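Local atomic coordinates of putative regulatory protein SCO4313 (Streptomyces coelicolor, PDB entry 2OI8), a protein that probably binds DNA at cis-regulatory sequences and acts as a transcriptional regulator of the TetR family. Residues A[92-97]-A[208-213]; A[130-135]-A[178-183]. All coordinates share one frame; numbering follows the deposited sequence.

Interaction 1. Residues A[92-97]-A[208-213]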
loop_
_atom_site.group_PDB
_atom_site.type_symbol
_atom_site.label_atom_id
_atom_site.label_comp_id
_atom_site.label_asym_id
_atom_site.label_seq_id
_atom_site.Cartn_x
_atom_site.Cartn_y
_atom_site.Cartn_z
ATOM N N LEU A 92 -17.372 -5.769 10.054
ATOM C CA LEU A 92 -16.416 -6.307 9.104
ATOM C C LEU A 92 -15.244 -5.343 8.897
ATOM O O LEU A 92 -14.095 -5.755 8.912
ATOM C CB LEU A 92 -17.133 -6.595 7.789
ATOM C CG LEU A 92 -17.627 -8.005 7.443
ATOM C CD1 LEU A 92 -17.974 -8.850 8.633
ATOM C CD2 LEU A 92 -18.793 -7.899 6.502
ATOM N N ALA A 93 -15.555 -4.062 8.724
ATOM C CA ALA A 93 -14.565 -3.010 8.660
ATOM C C ALA A 93 -13.651 -3.009 9.902
ATOM O O ALA A 93 -12.423 -2.887 9.789
ATOM C CB ALA A 93 -15.249 -1.681 8.497
ATOM N N HIS A 94 -14.233 -3.176 11.079
ATOM C CA HIS A 94 -13.441 -3.217 12.301
ATOM C C HIS A 94 -12.594 -4.464 12.454
ATOM O O HIS A 94 -11.506 -4.410 13.028
ATOM C CB HIS A 94 -14.344 -3.047 13.508
ATOM C CG HIS A 94 -14.830 -1.648 13.669
ATOM N ND1 HIS A 94 -13.967 -0.582 13.819
ATOM C CD2 HIS A 94 -16.082 -1.129 13.668
ATOM C CE1 HIS A 94 -14.668 0.531 13.908
ATOM N NE2 HIS A 94 -15.955 0.229 13.828
ATOM N N ALA A 95 -13.106 -5.585 11.958
ATOM C CA ALA A 95 -12.335 -6.825 11.891
ATOM C C ALA A 95 -11.072 -6.590 11.026
ATOM O O ALA A 95 -9.935 -6.924 11.416
ATOM C CB ALA A 95 -13.194 -7.934 11.294
ATOM N N LEU A 96 -11.289 -5.971 9.878
ATOM C CA LEU A 96 -10.205 -5.716 8.936
ATOM C C LEU A 96 -9.126 -4.794 9.536
ATOM O O LEU A 96 -7.950 -5.006 9.277
ATOM C CB LEU A 96 -10.757 -5.143 7.611
ATOM C CG LEU A 96 -9.709 -4.818 6.528
ATOM C CD1 LEU A 96 -8.875 -6.075 6.116
ATOM C CD2 LEU A 96 -10.313 -4.107 5.296
ATOM N N ARG A 97 -9.545 -3.804 10.350
ATOM C CA ARG A 97 -8.633 -2.807 10.924
ATOM C C ARG A 97 -7.671 -3.473 11.883
ATOM O O ARG A 97 -6.450 -3.258 11.805
ATOM C CB ARG A 97 -9.398 -1.678 11.636
ATOM C CG ARG A 97 -8.498 -0.526 12.136
ATOM C CD ARG A 97 -9.251 0.773 12.432
ATOM N NE ARG A 97 -8.344 1.760 13.015
ATOM C CZ ARG A 97 -7.578 2.590 12.293
ATOM N NH1 ARG A 97 -7.642 2.560 10.975
ATOM N NH2 ARG A 97 -6.742 3.456 12.870
ATOM N N ALA A 208 -14.975 7.740 9.662
ATOM C CA ALA A 208 -15.676 8.605 8.727
ATOM C C ALA A 208 -15.872 7.880 7.392
ATOM O O ALA A 208 -16.995 7.805 6.887
ATOM C CB ALA A 208 -14.938 9.901 8.535
ATOM N N GLU A 209 -14.796 7.318 6.844
ATOM C CA GLU A 209 -14.862 6.628 5.557
ATOM C C GLU A 209 -15.823 5.452 5.573
ATOM O O GLU A 209 -16.531 5.220 4.604
ATOM C CB GLU A 209 -13.473 6.183 5.106
ATOM C CG GLU A 209 -12.645 7.313 4.535
ATOM C CD GLU A 209 -13.228 7.852 3.249
ATOM O OE1 GLU A 209 -13.046 7.212 2.200
ATOM O OE2 GLU A 209 -13.883 8.915 3.272
ATOM N N LEU A 210 -15.842 4.727 6.689
ATOM C CA LEU A 210 -16.770 3.632 6.889
ATOM C C LEU A 210 -18.198 4.162 6.879
ATOM O O LEU A 210 -19.033 3.697 6.111
ATOM C CB LEU A 210 -16.468 2.919 8.211
ATOM C CG LEU A 210 -17.502 1.950 8.812
ATOM C CD1 LEU A 210 -17.804 0.758 7.891
ATOM C CD2 LEU A 210 -17.007 1.470 10.156
ATOM N N LYS A 211 -18.465 5.148 7.725
ATOM C CA LYS A 211 -19.800 5.712 7.851
ATOM C C LYS A 211 -20.301 6.143 6.463
ATOM O O LYS A 211 -21.332 5.666 6.002
ATOM C CB LYS A 211 -19.787 6.881 8.842
ATOM C CG LYS A 211 -20.837 6.788 9.936
ATOM C CD LYS A 211 -20.829 8.010 10.874
ATOM C CE LYS A 211 -19.927 7.801 12.107
ATOM N NZ LYS A 211 -18.477 8.086 11.859
ATOM N N ASP A 212 -19.530 7.008 5.802
ATOM C CA ASP A 212 -19.769 7.518 4.437
ATOM C C ASP A 212 -20.117 6.427 3.417
ATOM O O ASP A 212 -20.752 6.679 2.390
ATOM C CB ASP A 212 -18.487 8.219 3.980
ATOM C CG ASP A 212 -18.728 9.298 2.952
ATOM O OD1 ASP A 212 -19.249 9.000 1.855
ATOM O OD2 ASP A 212 -18.341 10.450 3.233
ATOM N N LEU A 213 -19.680 5.215 3.719
ATOM C CA LEU A 213 -19.745 4.095 2.800
ATOM C C LEU A 213 -20.980 3.250 3.086
ATOM O O LEU A 213 -21.589 2.685 2.175
ATOM C CB LEU A 213 -18.468 3.278 2.977
ATOM C CG LEU A 213 -18.212 1.896 2.404
ATOM C CD1 LEU A 213 -18.076 1.934 0.889
ATOM C CD2 LEU A 213 -16.936 1.408 3.059
#
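Leu210 reaches from helix 202-213 to helix 89-102 and lays its two methyls against Ala93 and His94, which makes up the whole contact between 92-97 and 208-213 and joins two helices of the all-helical C-terminal domain of this TetR-family protein. The apolar part centres on Ala93, whose CB lies 3.6 Å from Leu210 CD1 and 4.0 Å from Leu210 CD2, so that the forked end of the leucine straddles the alanine methyl. Leu210 is extended, with CG anti to the backbone N (chi1 166°), which carries both methyls across the gap. Alanine suits the receiving side: its short side chain lets the leucine come close to the helix, and the CA atoms of Ala93 and Leu210 are 7.2 Å apart. Beside the Leu210 contact, Phe179 and Leu183 of helix 170-191 also pack on Ala93.

The second kind of contact is between a methyl and a polar ring. His94 swings its imidazole beside the leucine, the two side chains crossing at about a right angle, and NE2 comes to 4.0 Å from Leu210 CD2. This is plain van der Waals contact at an exposed residue, a position that suits histidine, whose ring tolerates both a methyl and polar surroundings.

With 110 Å² buried and no polar link between the segments, the contact probably rests on dispersion and the exclusion of water, helped by the fit of a forked leucine on a short alanine.

Interaction 2. Residues A[130-135]-A[178-183]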
loop_
_atom_site.group_PDB
_atom_site.type_symbol
_atom_site.label_atom_id
_atom_site.label_comp_id
_atom_site.label_asym_id
_atom_site.label_seq_id
_atom_site.Cartn_x
_atom_site.Cartn_y
_atom_site.Cartn_z
ATOM N N GLU A 130 -11.987 -15.569 -1.106
ATOM C CA GLU A 130 -12.589 -16.093 0.121
ATOM C C GLU A 130 -13.032 -14.913 0.975
ATOM O O GLU A 130 -14.232 -14.695 1.171
ATOM C CB GLU A 130 -11.596 -16.991 0.885
ATOM N N THR A 131 -12.051 -14.147 1.447
ATOM C CA THR A 131 -12.277 -12.875 2.120
ATOM C C THR A 131 -13.345 -12.013 1.396
ATOM O O THR A 131 -14.277 -11.503 2.030
ATOM C CB THR A 131 -10.929 -12.096 2.265
ATOM O OG1 THR A 131 -9.949 -12.930 2.906
ATOM C CG2 THR A 131 -11.099 -10.828 3.076
HETATM N N MSE A 132 -13.227 -11.885 0.075
HETATM C CA MSE A 132 -14.131 -11.029 -0.698
HETATM C C MSE A 132 -15.569 -11.528 -0.858
HETATM O O MSE A 132 -16.486 -10.727 -1.006
HETATM C CB MSE A 132 -13.504 -10.670 -2.043
HETATM C CG MSE A 132 -12.793 -9.315 -1.993
HETATM SE SE MSE A 132 -14.016 -7.861 -2.505
HETATM C CE MSE A 132 -13.890 -8.121 -4.427
ATOM N N ALA A 133 -15.771 -12.837 -0.809
ATOM C CA ALA A 133 -17.122 -13.386 -0.793
ATOM C C ALA A 133 -17.939 -12.850 0.402
ATOM O O ALA A 133 -19.118 -12.515 0.255
ATOM C CB ALA A 133 -17.071 -14.910 -0.785
ATOM N N VAL A 134 -17.293 -12.750 1.565
ATOM C CA VAL A 134 -17.947 -12.304 2.794
ATOM C C VAL A 134 -18.443 -10.873 2.661
ATOM O O VAL A 134 -19.586 -10.590 2.994
ATOM C CB VAL A 134 -17.023 -12.416 4.036
ATOM C CG1 VAL A 134 -17.748 -11.957 5.286
ATOM C CG2 VAL A 134 -16.529 -13.843 4.225
ATOM N N ILE A 135 -17.592 -9.979 2.168
ATOM C CA ILE A 135 -17.967 -8.569 1.984
ATOM C C ILE A 135 -19.177 -8.441 1.065
ATOM O O ILE A 135 -20.127 -7.684 1.336
ATOM C CB ILE A 135 -16.807 -7.713 1.365
ATOM C CG1 ILE A 135 -15.500 -7.849 2.157
ATOM C CG2 ILE A 135 -17.235 -6.249 1.181
ATOM C CD1 ILE A 135 -15.667 -7.694 3.655
ATOM N N SER A 178 -15.685 -1.008 -3.326
ATOM C CA SER A 178 -15.514 0.297 -2.657
ATOM C C SER A 178 -15.146 0.216 -1.177
ATOM O O SER A 178 -14.352 1.021 -0.676
ATOM C CB SER A 178 -16.778 1.140 -2.789
ATOM O OG SER A 178 -16.784 1.839 -4.014
ATOM N N PHE A 179 -15.756 -0.726 -0.479
ATOM C CA PHE A 179 -15.412 -1.007 0.905
ATOM C C PHE A 179 -13.938 -1.449 0.960
ATOM O O PHE A 179 -13.134 -0.925 1.726
ATOM C CB PHE A 179 -16.393 -2.085 1.401
ATOM C CG PHE A 179 -16.081 -2.671 2.751
ATOM C CD1 PHE A 179 -15.134 -3.678 2.888
ATOM C CD2 PHE A 179 -16.803 -2.273 3.875
ATOM C CE1 PHE A 179 -14.869 -4.235 4.119
ATOM C CE2 PHE A 179 -16.549 -2.837 5.117
ATOM C CZ PHE A 179 -15.584 -3.821 5.238
ATOM N N TRP A 180 -13.598 -2.418 0.120
ATOM C CA TRP A 180 -12.251 -2.951 0.045
ATOM C C TRP A 180 -11.224 -1.828 -0.185
ATOM O O TRP A 180 -10.257 -1.687 0.563
ATOM C CB TRP A 180 -12.200 -3.958 -1.099
ATOM C CG TRP A 180 -11.081 -4.925 -1.061
ATOM C CD1 TRP A 180 -10.178 -5.164 -2.053
ATOM C CD2 TRP A 180 -10.751 -5.807 0.004
ATOM N NE1 TRP A 180 -9.299 -6.135 -1.669
ATOM C CE2 TRP A 180 -9.623 -6.549 -0.406
ATOM C CE3 TRP A 180 -11.294 -6.046 1.273
ATOM C CZ2 TRP A 180 -9.026 -7.533 0.403
ATOM C CZ3 TRP A 180 -10.688 -7.028 2.092
ATOM C CH2 TRP A 180 -9.566 -7.751 1.645
ATOM N N SER A 181 -11.450 -1.009 -1.203
ATOM C CA SER A 181 -10.420 -0.077 -1.613
ATOM C C SER A 181 -10.386 1.105 -0.682
ATOM O O SER A 181 -9.319 1.523 -0.289
ATOM C CB SER A 181 -10.643 0.368 -3.044
ATOM O OG SER A 181 -11.846 1.096 -3.089
ATOM N N ARG A 182 -11.542 1.638 -0.316
ATOM C CA ARG A 182 -11.598 2.762 0.622
ATOM C C ARG A 182 -10.903 2.510 1.985
ATOM O O ARG A 182 -10.139 3.364 2.467
ATOM C CB ARG A 182 -13.043 3.238 0.828
ATOM C CG ARG A 182 -13.578 3.961 -0.376
ATOM C CD ARG A 182 -14.952 4.563 -0.170
ATOM N NE ARG A 182 -15.555 4.916 -1.462
ATOM C CZ ARG A 182 -16.802 5.370 -1.627
ATOM N NH1 ARG A 182 -17.603 5.544 -0.589
ATOM N NH2 ARG A 182 -17.250 5.649 -2.842
ATOM N N LEU A 183 -11.160 1.350 2.587
ATOM C CA LEU A 183 -10.581 1.000 3.901
ATOM C C LEU A 183 -9.096 0.595 3.878
ATOM O O LEU A 183 -8.352 0.800 4.863
ATOM C CB LEU A 183 -11.433 -0.097 4.560
ATOM C CG LEU A 183 -12.888 0.338 4.781
ATOM C CD1 LEU A 183 -13.649 -0.771 5.434
ATOM C CD2 LEU A 183 -13.004 1.622 5.599
#
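Phe179 opens the contact on helix 170-191 by meeting Ile135 of helix 129-139, the two side chains crossing at about a right angle. Ile135 CD1 touches Phe179 CE1 at 3.6 Å, and its other branch, CG2, comes to 3.7 Å from Phe179 CD1. A chi1 of 171° swings Phe179 CG away from the backbone N and points the ring at the isoleucine, while Leu183 CD1, one turn on, sits 3.5 Å above the ring plane, over its centre. A branched isoleucine suits this place because two of its arms can follow one ring. Cutting Phe179 back to an alanine is likely to open a gap beside Ile135 and take away the surface under the Leu183 methyl.

Trp180 follows, its wide indole taking Thr131 and Met132 together. Threonine offers a methyl: CG2, anti to the backbone N, approaches the six-membered ring obliquely, 3.7 Å from Trp180 CH2. Met132, present as selenomethionine, passes CG over a face of the indole and holds SE 4.6 Å from the centroid of the five-membered ring of Trp180, 19° off the normal, a rather distant Met-aromatic contact.

Helix 129-139 thus packs across helix 170-191 in the C-terminal domain, the segments at 112° and their axes 11.1 Å apart. Around them, helix 60-84 packs on Thr131 and Trp180, helices 89-102 and 202-213 cover Phe179, and Leu189 of the second subunit lies against Trp180.

Overall arrangement
Interactions 1 and 2 lie about 10 Å apart, centre to centre, on the same side of the chain's centre and form one continuous apolar region of the TetR-like C-terminal domain. Helix 170-191 joins them: Leu183 CD1 is 3.6 Å from Ala93 CB, Phe179 CZ is 3.5 Å from Ala93 N, and Phe179 CA is 3.6 Å from Leu213 CD2. Along the chain, interaction 2 is nested within the loop that interaction 1 closes. Both also border the second subunit, where Glu209 of the partner receives a salt bridge from Arg182 and a hydrogen bond from Ser178, so helices 170-191 and 202-213 also take part in the contact between subunits.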